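Long-range contact in histone-lysine N-methyltransferase, H3 lysine-9 specific SUVH4 (Arabidopsis thaliana, PDB 4QEO), which methylates histone H3 at its H3K9 site, using S-adenosyl-L-methionine as methyl donor, and binds methylated DNA, coupling DNA methylation to gene silencing: residues 270-274 with 452-458. Residues are numbered along the deposited sequence.
Sequences GFTYI and TGNFARF. With SAH (S-adenosyl-L-homocysteine), chain E.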
# COMPACT_ATOMS: atom_id res chain seq x y z
N GLY A 270 2.18 24.44 21.71
CA GLY A 270 3.45 24.99 21.27
C GLY A 270 3.60 24.94 19.76
O GLY A 270 4.64 25.29 19.21
N PHE A 271 2.52 24.53 19.09
CA PHE A 271 2.53 24.31 17.65
C PHE A 271 1.25 24.85 17.02
O PHE A 271 0.16 24.62 17.53
CB PHE A 271 2.69 22.81 17.35
CG PHE A 271 2.63 22.46 15.89
CD1 PHE A 271 3.76 22.58 15.09
CD2 PHE A 271 1.45 21.99 15.32
CE1 PHE A 271 3.72 22.24 13.75
CE2 PHE A 271 1.40 21.66 13.98
CZ PHE A 271 2.53 21.78 13.19
N THR A 272 1.38 25.57 15.91
CA THR A 272 0.19 26.12 15.25
C THR A 272 0.03 25.58 13.84
O THR A 272 0.94 25.66 13.01
CB THR A 272 0.15 27.67 15.21
OG1 THR A 272 1.34 28.17 14.57
CG2 THR A 272 0.02 28.27 16.61
N TYR A 273 -1.15 25.05 13.57
CA TYR A 273 -1.42 24.37 12.32
C TYR A 273 -1.60 25.33 11.16
O TYR A 273 -2.42 26.24 11.24
CB TYR A 273 -2.66 23.49 12.45
CG TYR A 273 -2.71 22.36 11.46
CD1 TYR A 273 -3.11 22.58 10.14
CD2 TYR A 273 -2.36 21.07 11.83
CE1 TYR A 273 -3.16 21.55 9.23
CE2 TYR A 273 -2.40 20.03 10.92
CZ TYR A 273 -2.80 20.27 9.62
OH TYR A 273 -2.85 19.24 8.70
N ILE A 274 -0.84 25.11 10.09
CA ILE A 274 -1.02 25.84 8.84
C ILE A 274 -1.14 24.87 7.66
O ILE A 274 -0.63 23.75 7.71
CB ILE A 274 0.13 26.83 8.59
CG1 ILE A 274 1.47 26.10 8.55
CG2 ILE A 274 0.16 27.91 9.67
CD1 ILE A 274 2.68 27.02 8.41
N THR A 452 5.34 25.62 13.63
CA THR A 452 4.13 25.68 12.84
C THR A 452 4.27 24.80 11.59
O THR A 452 5.36 24.65 11.04
CB THR A 452 3.77 27.14 12.49
OG1 THR A 452 2.50 27.19 11.83
CG2 THR A 452 4.82 27.76 11.61
N GLY A 453 3.16 24.21 11.17
CA GLY A 453 3.17 23.33 10.02
C GLY A 453 1.85 22.59 9.88
O GLY A 453 0.92 22.83 10.64
N ASN A 454 1.77 21.70 8.89
CA ASN A 454 0.64 20.79 8.80
C ASN A 454 0.98 19.46 9.51
O ASN A 454 1.96 19.40 10.25
CB ASN A 454 0.24 20.56 7.34
CG ASN A 454 1.24 19.71 6.58
OD1 ASN A 454 2.37 19.51 7.02
ND2 ASN A 454 0.82 19.22 5.42
N PHE A 455 0.19 18.41 9.28
CA PHE A 455 0.34 17.17 10.05
C PHE A 455 1.57 16.34 9.69
O PHE A 455 1.95 15.42 10.43
CB PHE A 455 -0.92 16.30 9.96
CG PHE A 455 -1.09 15.57 8.65
CD1 PHE A 455 -0.56 14.30 8.46
CD2 PHE A 455 -1.81 16.15 7.61
CE1 PHE A 455 -0.71 13.63 7.26
CE2 PHE A 455 -1.98 15.48 6.41
CZ PHE A 455 -1.44 14.21 6.24
N ALA A 456 2.18 16.66 8.55
CA ALA A 456 3.32 15.91 8.04
C ALA A 456 4.42 15.72 9.07
O ALA A 456 5.06 14.67 9.12
CB ALA A 456 3.89 16.61 6.80
N ARG A 457 4.64 16.74 9.91
CA ARG A 457 5.71 16.70 10.90
C ARG A 457 5.54 15.61 11.97
O ARG A 457 6.49 15.28 12.69
CB ARG A 457 5.88 18.08 11.57
CG ARG A 457 4.60 18.62 12.20
CD ARG A 457 4.61 18.47 13.71
NE ARG A 457 5.46 19.48 14.33
CZ ARG A 457 5.76 19.52 15.63
NH1 ARG A 457 6.54 20.48 16.09
NH2 ARG A 457 5.28 18.59 16.45
N PHE A 458 4.33 15.06 12.09
CA PHE A 458 4.05 14.04 13.10
C PHE A 458 4.37 12.63 12.60
O PHE A 458 4.26 11.66 13.35
CB PHE A 458 2.59 14.11 13.55
CG PHE A 458 2.26 15.34 14.35
CD1 PHE A 458 2.73 15.47 15.64
CD2 PHE A 458 1.50 16.36 13.80
CE1 PHE A 458 2.44 16.60 16.39
CE2 PHE A 458 1.20 17.49 14.54
CZ PHE A 458 1.68 17.61 15.83
N SAH E . 7.27 11.33 17.03
CA SAH E . 7.59 12.72 16.72
CB SAH E . 7.25 13.05 15.27
CG SAH E . 8.40 12.82 14.29
SD SAH E . 9.64 14.13 14.37
C SAH E . 6.91 13.67 17.70
O SAH E . 6.70 14.84 17.40
OXT SAH E . 6.56 13.29 18.83
C5' SAH E . 11.03 12.98 14.51
C4' SAH E . 11.38 12.72 15.97
O4' SAH E . 10.57 11.67 16.46
C3' SAH E . 12.83 12.31 16.14
O3' SAH E . 13.60 13.36 16.65
C2' SAH E . 12.79 11.16 17.13
O2' SAH E . 13.06 11.62 18.43
C1' SAH E . 11.36 10.66 17.05
N9 SAH E . 11.35 9.47 16.19
C8 SAH E . 10.96 9.41 14.88
N7 SAH E . 11.12 8.15 14.43
C5 SAH E . 11.63 7.40 15.44
C6 SAH E . 11.99 6.07 15.53
N6 SAH E . 11.84 5.27 14.47
N1 SAH E . 12.50 5.57 16.71
C2 SAH E . 12.65 6.41 17.81
N3 SAH E . 12.29 7.74 17.71
C4 SAH E . 11.79 8.22 16.55
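A two-stranded parallel sheet joins residues 270-274, in the pre-SET part of the chain, to residues 452-458 of the SET domain, where strand 452-453 runs a few residues ahead of the cofactor-pocket residues Arg457 and Phe458. Start at Phe271, whose ring does most to fill the gap between the segments. Its t rotamer carries the ring past Gly453, where Phe271 CZ comes within 3.2 Å of Gly453 O. Over one face lies Arg457: its CD makes a CH-pi contact and its guanidinium an off-centre cation-pi contact, in which Arg457 CZ lies 4.2 Å from the centroid of the Phe271 ring. Phe458 adds a T-shaped contact, its edge toward the face of Phe271, centroids 5.7 Å apart. Arg457 and Phe458 both line the S-adenosyl-L-homocysteine site, so this pre-SET phenylalanine packs directly behind pocket residues; Arg457 also hydrogen-bonds through NE to Ala449 O and makes a cation-pi contact with Tyr402.

Thr272 pairs with Thr452. Its carbonyl oxygen accepts two hydrogen bonds, from Gly453 N at 3.2 Å and, very short, from Thr452 OG1 at 2.5 Å. Tyr273 pairs with Gly453 and sends its side chain to the face opposite the two threonines, where the ring covers Asn454, whose CA is 3.9 Å from the ring centroid. Tyr273 OH hydrogen-bonds to Glu250 OE2 and accepts a weak hydrogen bond from Phe455 N (3.2 Å). One residue on, Ile274 N donates to Gly453 O at 2.9 Å, while Ile274 CG2 rests 3.3 Å from Thr452 OG1.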